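Local atomic coordinates of homocysteine S-methyltransferase (Escherichia coli, PDB entry 5DMM), a protein that catalyses zinc-dependent methyl transfer from S-methylmethionine, or less efficiently S-adenosylmethionine, to homocysteine, giving methionine. Residues G82-E85 and A86-K89; G123-G126 and A127-A130; H140-V143 and E144-Q147. All coordinates share one frame; numbering follows the deposited sequence.

Contacts 1 and 3 lie at the surface, and each opens a long helix: 85-109 and 143-159. Contact 2 is partly buried and forms the short helix 125-129, nearer the bound homocysteine. Contact 1 uses an aspartate and a glutamine in a capping box. Contact 3 has a serine N-cap, joined to a Cys-Phe ring contact and a zinc ion. Contact 2 lacks an N-cap side-chain bond and packs two tyrosines and a leucine over a weakly bonded turn. Contacts 2 and 3 touch, with Y125 CE2 3.5 Å from C141 SG. Contact 1 stands apart, about 17 Å from contact 2 between centres, but its E85 and K89 reach helix 143-159, which contact 3 begins.

Contact 1 of 3, residues G82-E85 and A86-K89; sequences GLDE and AQSK
The carbonyl oxygen D84 O takes two hydrogen bonds from S88. S88 N donates to D84 O at 2.9 Å. S88 OG donates to D84 O at 3.0 Å, from above the carbonyl plane and not along a lone pair. S88 is buried, and this bond gives its hydroxyl a partner.

D84 is the N-cap of the helix. Its CG sits between the backbone N and the carbonyl carbon (chi1 71°), which turns OD1 back over the first turn. There D84 OD1 accepts from Q87 N at 3.0 Å, nearly along its C-O axis. Q87 returns the bond: its extended chain brings Q87 OE1 to 2.8 Å from D84 N, with an N-H...O angle of 165°. The two bonds make a capping box. The carboxylate and amide planes stand almost perpendicular, at 87°. The D84 carboxylate is likely to be favoured by the positive end of the helix dipole.

Water 1 bonds the other end of the amide. It accepts from Q87 NE2 and donates to G82 O. L83 crosses Q87 at about a right angle and sets L83 CD2 3.9 Å from Q87 NE2.

E85 and K89 run side by side, and K89 N bonds E85 O. The charged atoms E85 OE2 and K89 NZ stay 4.5 Å apart, beyond a salt bridge.

This cap starts helix 85-109, on the crossover between parallel strands 65-67 and 117-122. L83 and S88 pack on F78 of helix 75-78, while E85 and K89 both meet P152 of helix 143-159.

Contact 2 of 3, residues G123-G126 and A127-A130; sequences GPYG and AYLA
Y125 and Y128 both hold CG anti to the backbone N, with chi1 at -176° and, somewhat skewed, 155°. Their side chains therefore leave the short helix side by side, pointing the same way. The Y125 and Y128 rings meet obliquely, with their planes at 54° and their centroids 5.5 Å apart. The nearest atoms are Y125 CE1 and Y128 CD2, at 3.7 Å.

L129 meets the CD2-CE2 half of the Y125 ring, while Y128 meets the CE1 half. The two methyls L129 CD1 and CD2 both lie 3.8 Å from Y125 CE2. Were Y125 an alanine, Y128 CD2 and the L129 methyls would probably lose the ring they pack against.

The helix itself is weakly bonded. A127 N donates to P124 O at 3.1 Å. L129 N meets Y125 O at 3.2 Å, and Y128 N makes a weak bond to the same oxygen. A130 N closes the turn on G126 O at 3.1 Å; A130 then leaves the helix with positive phi.

Outside the turn, Y125 makes edge-to-face contacts with F149 and Y139, and its backbone N bonds E175. The helix follows strand 117-122 at its C-terminal end, where TIM barrels carry their active sites. The P124 side chain is about 7 Å from the bound homocysteine, so this turn belongs to the surroundings of that pocket.

Contact 3 of 3, residues H140-V143 and E144-Q147; sequences HCSV and EAFQ. With ZN (zinc ion), chain D.
Ring contacts join C141 to F146. C141 CB sits over the centre of one ring face, 3.5 Å from the F146 centroid, as a CH-pi contact. The sulfur, C141 SG, approaches obliquely, 4.2 Å from the F146 centroid. C141 CB also packs against A145 CB.

Hydrogen bonds start helix 143-159. S142 is the N-cap: S142 OG, folded back over its own backbone at chi1 61°, accepts from A145 N at 3.0 Å. F146 N donates to S142 O at 3.0 Å. Q147 N bonds V143 O at 2.9 Å. Alongside, V143 CG1 lies 3.6 Å from the amide carbon Q147 CD, and Q147 NE2 bonds A178 O of helix 173-183.

Metal binding involves E144, whose bend at chi2 brings the carboxylate back near S142, where the zinc lies. E144 OE1 binds this zinc ion at 2.1 Å, while E144 OE2 stays 3.0 Å from it. Waters 2 and 3 are further ligands. H140 binds a different zinc ion, together with D138.

Both these zinc ions are distinct from the one held by C229 and C295 at the homocysteine pocket. This chemistry implies a capped helix start with a surface metal, probably without a direct part in methyl transfer.

Contact 1 of 3, residues G82-E85 and A86-K89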
loop_
_atom_site.group_PDB
_atom_site.type_symbol
_atom_site.label_atom_id
_atom_site.label_comp_id
_atom_site.label_asym_id
_atom_site.label_seq_id
_atom_site.Cartn_x
_atom_site.Cartn_y
_atom_site.Cartn_z
ATOM N N GLY A 82 9.440 23.262 1.326
ATOM C CA GLY A 82 10.669 23.762 1.919
ATOM C C GLY A 82 11.418 22.783 2.806
ATOM O O GLY A 82 12.279 23.196 3.576
ATOM N N LEU A 83 11.093 21.493 2.710
ATOM C CA LEU A 83 11.768 20.463 3.509
ATOM C C LEU A 83 12.897 19.828 2.710
ATOM O O LEU A 83 12.736 19.550 1.513
ATOM C CB LEU A 83 10.775 19.383 3.969
ATOM C CG LEU A 83 9.558 19.869 4.771
ATOM C CD1 LEU A 83 8.597 18.730 5.065
ATOM C CD2 LEU A 83 9.980 20.557 6.065
ATOM N N ASP A 84 14.041 19.598 3.353
ATOM C CA ASP A 84 15.119 18.902 2.670
ATOM C C ASP A 84 14.962 17.402 2.890
ATOM O O ASP A 84 13.955 16.950 3.447
ATOM C CB ASP A 84 16.521 19.413 3.100
ATOM C CG ASP A 84 16.933 19.016 4.526
ATOM O OD1 ASP A 84 16.158 18.389 5.270
ATOM O OD2 ASP A 84 18.078 19.367 4.915
ATOM N N GLU A 85 15.947 16.637 2.449
ATOM C CA GLU A 85 15.808 15.186 2.423
ATOM C C GLU A 85 15.660 14.612 3.827
ATOM O O GLU A 85 14.801 13.753 4.070
ATOM C CB GLU A 85 17.012 14.542 1.721
ATOM C CG GLU A 85 16.948 13.017 1.710
ATOM C CD GLU A 85 18.225 12.374 1.194
ATOM O OE1 GLU A 85 19.173 13.115 0.843
ATOM O OE2 GLU A 85 18.285 11.127 1.153
ATOM N N ALA A 86 16.493 15.099 4.749
ATOM C CA ALA A 86 16.501 14.602 6.122
ATOM C C ALA A 86 15.192 14.914 6.836
ATOM O O ALA A 86 14.669 14.067 7.558
ATOM C CB ALA A 86 17.689 15.193 6.900
ATOM N N GLN A 87 14.686 16.135 6.650
ATOM C CA GLN A 87 13.391 16.531 7.193
ATOM C C GLN A 87 12.311 15.608 6.644
ATOM O O GLN A 87 11.441 15.145 7.385
ATOM C CB GLN A 87 13.059 17.987 6.853
ATOM C CG GLN A 87 13.920 19.012 7.609
ATOM C CD GLN A 87 13.708 20.433 7.103
ATOM O OE1 GLN A 87 13.974 20.730 5.935
ATOM N NE2 GLN A 87 13.229 21.322 7.985
ATOM N N SER A 88 12.378 15.355 5.338
ATOM C CA SER A 88 11.396 14.499 4.667
ATOM C C SER A 88 11.454 13.069 5.201
ATOM O O SER A 88 10.404 12.450 5.467
ATOM C CB SER A 88 11.617 14.529 3.150
ATOM O OG SER A 88 11.306 15.813 2.623
ATOM N N LYS A 89 12.666 12.540 5.375
ATOM C CA LYS A 89 12.828 11.196 5.927
ATOM C C LYS A 89 12.317 11.122 7.368
ATOM O O LYS A 89 11.791 10.101 7.795
ATOM C CB LYS A 89 14.296 10.733 5.844
ATOM C CG LYS A 89 14.830 10.729 4.417
ATOM C CD LYS A 89 15.827 9.636 4.097
ATOM C CE LYS A 89 16.931 9.510 5.099
ATOM N NZ LYS A 89 17.844 8.393 4.682
HETATM O O HOH W 1 12.474 23.809 6.797
#

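Contact 2 of 3, residues G123-G126 and A127-A130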
loop_
_atom_site.group_PDB
_atom_site.type_symbol
_atom_site.label_atom_id
_atom_site.label_comp_id
_atom_site.label_asym_id
_atom_site.label_seq_id
_atom_site.Cartn_x
_atom_site.Cartn_y
_atom_site.Cartn_z
ATOM N N GLY A 123 4.401 4.965 -2.937
ATOM C CA GLY A 123 3.581 5.330 -4.080
ATOM C C GLY A 123 4.434 5.539 -5.313
ATOM O O GLY A 123 5.663 5.661 -5.211
ATOM N N PRO A 124 3.791 5.604 -6.488
ATOM C CA PRO A 124 4.527 5.729 -7.752
ATOM C C PRO A 124 5.025 7.143 -7.995
ATOM O O PRO A 124 4.530 8.084 -7.384
ATOM C CB PRO A 124 3.477 5.350 -8.802
ATOM C CG PRO A 124 2.172 5.814 -8.188
ATOM C CD PRO A 124 2.328 5.569 -6.696
ATOM N N TYR A 125 5.972 7.268 -8.917
ATOM C CA TYR A 125 6.483 8.554 -9.380
ATOM C C TYR A 125 5.336 9.422 -9.911
ATOM O O TYR A 125 5.324 10.638 -9.737
ATOM C CB TYR A 125 7.554 8.320 -10.452
ATOM C CG TYR A 125 8.226 9.576 -10.944
ATOM C CD1 TYR A 125 9.195 10.216 -10.180
ATOM C CD2 TYR A 125 7.896 10.124 -12.180
ATOM C CE1 TYR A 125 9.815 11.367 -10.631
ATOM C CE2 TYR A 125 8.513 11.275 -12.638
ATOM C CZ TYR A 125 9.470 11.888 -11.861
ATOM O OH TYR A 125 10.084 13.033 -12.315
ATOM N N GLY A 126 4.348 8.778 -10.522
ATOM C CA GLY A 126 3.183 9.478 -11.030
ATOM C C GLY A 126 2.411 10.288 -10.002
ATOM O O GLY A 126 1.828 11.322 -10.335
ATOM N N ALA A 127 2.400 9.813 -8.759
ATOM C CA ALA A 127 1.696 10.501 -7.686
ATOM C C ALA A 127 2.425 11.793 -7.323
ATOM O O ALA A 127 1.808 12.771 -6.904
ATOM C CB ALA A 127 1.561 9.599 -6.471
ATOM N N TYR A 128 3.746 11.789 -7.477
ATOM C CA TYR A 128 4.531 13.000 -7.260
ATOM C C TYR A 128 4.271 14.033 -8.358
ATOM O O TYR A 128 4.192 15.239 -8.088
ATOM C CB TYR A 128 6.022 12.653 -7.179
ATOM C CG TYR A 128 6.949 13.792 -7.548
ATOM C CD1 TYR A 128 7.110 14.887 -6.706
ATOM C CD2 TYR A 128 7.677 13.760 -8.736
ATOM C CE1 TYR A 128 7.960 15.933 -7.043
ATOM C CE2 TYR A 128 8.525 14.799 -9.082
ATOM C CZ TYR A 128 8.665 15.874 -8.231
ATOM O OH TYR A 128 9.510 16.900 -8.573
ATOM N N LEU A 129 4.134 13.558 -9.593
ATOM C CA LEU A 129 3.795 14.424 -10.717
ATOM C C LEU A 129 2.427 15.071 -10.505
ATOM O O LEU A 129 2.155 16.151 -11.032
ATOM C CB LEU A 129 3.823 13.642 -12.035
ATOM C CG LEU A 129 5.195 13.129 -12.489
ATOM C CD1 LEU A 129 5.112 12.424 -13.845
ATOM C CD2 LEU A 129 6.237 14.255 -12.499
ATOM N N ALA A 130 1.576 14.400 -9.732
ATOM C CA ALA A 130 0.305 14.963 -9.268
ATOM C C ALA A 130 -0.602 15.425 -10.407
ATOM O O ALA A 130 -1.291 16.440 -10.293
ATOM C CB ALA A 130 0.566 16.121 -8.298
#

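Contact 3 of 3, residues H140-V143 and E144-Q147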
loop_
_atom_site.group_PDB
_atom_site.type_symbol
_atom_site.label_atom_id
_atom_site.label_comp_id
_atom_site.label_asym_id
_atom_site.label_seq_id
_atom_site.Cartn_x
_atom_site.Cartn_y
_atom_site.Cartn_z
ATOM N N HIS A 140 8.662 9.073 -18.099
ATOM C CA HIS A 140 9.941 8.499 -18.494
ATOM C C HIS A 140 11.073 8.959 -17.581
ATOM O O HIS A 140 11.367 10.152 -17.502
ATOM C CB HIS A 140 10.258 8.867 -19.947
ATOM C CG HIS A 140 9.235 8.380 -20.928
ATOM N ND1 HIS A 140 9.263 7.112 -21.466
ATOM C CD2 HIS A 140 8.147 8.988 -21.456
ATOM C CE1 HIS A 140 8.241 6.960 -22.288
ATOM N NE2 HIS A 140 7.548 8.085 -22.300
ATOM N N CYS A 141 11.690 8.002 -16.893
ATOM C CA CYS A 141 12.847 8.264 -16.048
ATOM C C CYS A 141 13.870 7.163 -16.279
ATOM O O CYS A 141 13.501 6.020 -16.565
ATOM C CB CYS A 141 12.462 8.311 -14.563
ATOM S SG CYS A 141 11.253 9.587 -14.099
ATOM N N SER A 142 15.152 7.492 -16.143
ATOM C CA SER A 142 16.182 6.457 -16.164
ATOM C C SER A 142 16.010 5.558 -14.945
ATOM O O SER A 142 15.324 5.940 -13.995
ATOM C CB SER A 142 17.582 7.077 -16.172
ATOM O OG SER A 142 17.785 7.851 -15.009
ATOM N N VAL A 143 16.614 4.374 -14.970
ATOM C CA VAL A 143 16.577 3.509 -13.796
ATOM C C VAL A 143 17.139 4.267 -12.603
ATOM O O VAL A 143 16.575 4.231 -11.515
ATOM C CB VAL A 143 17.378 2.206 -13.994
ATOM C CG1 VAL A 143 17.427 1.408 -12.702
ATOM C CG2 VAL A 143 16.790 1.378 -15.110
ATOM N N GLU A 144 18.241 4.981 -12.820
ATOM C CA GLU A 144 18.881 5.738 -11.746
ATOM C C GLU A 144 17.984 6.822 -11.174
ATOM O O GLU A 144 18.003 7.083 -9.962
ATOM C CB GLU A 144 20.177 6.386 -12.239
ATOM C CG GLU A 144 21.257 5.404 -12.595
ATOM C CD GLU A 144 21.337 5.143 -14.086
ATOM O OE1 GLU A 144 20.272 4.978 -14.723
ATOM O OE2 GLU A 144 22.468 5.113 -14.620
ATOM N N ALA A 145 17.227 7.479 -12.050
ATOM C CA ALA A 145 16.334 8.553 -11.624
ATOM C C ALA A 145 15.174 7.998 -10.801
ATOM O O ALA A 145 14.819 8.559 -9.766
ATOM C CB ALA A 145 15.803 9.331 -12.831
ATOM N N PHE A 146 14.581 6.909 -11.276
ATOM C CA PHE A 146 13.541 6.231 -10.497
ATOM C C PHE A 146 14.098 5.821 -9.142
ATOM O O PHE A 146 13.460 6.019 -8.108
ATOM C CB PHE A 146 13.021 4.979 -11.220
ATOM C CG PHE A 146 11.975 5.253 -12.272
ATOM C CD1 PHE A 146 10.921 6.122 -12.027
ATOM C CD2 PHE A 146 12.035 4.601 -13.500
ATOM C CE1 PHE A 146 9.946 6.348 -13.003
ATOM C CE2 PHE A 146 11.070 4.825 -14.480
ATOM C CZ PHE A 146 10.027 5.694 -14.233
ATOM N N GLN A 147 15.285 5.219 -9.156
ATOM C CA GLN A 147 15.875 4.736 -7.918
ATOM C C GLN A 147 16.239 5.897 -6.986
ATOM O O GLN A 147 16.036 5.798 -5.772
ATOM C CB GLN A 147 17.078 3.839 -8.224
ATOM C CG GLN A 147 16.666 2.488 -8.814
ATOM C CD GLN A 147 17.826 1.572 -9.117
ATOM O OE1 GLN A 147 18.963 2.022 -9.272
ATOM N NE2 GLN A 147 17.546 0.269 -9.224
HETATM ZN ZN ZN D . 20.442 4.408 -16.715
HETATM O O HOH W 2 18.225 4.001 -17.843
HETATM O O HOH W 3 21.231 6.007 -17.825
#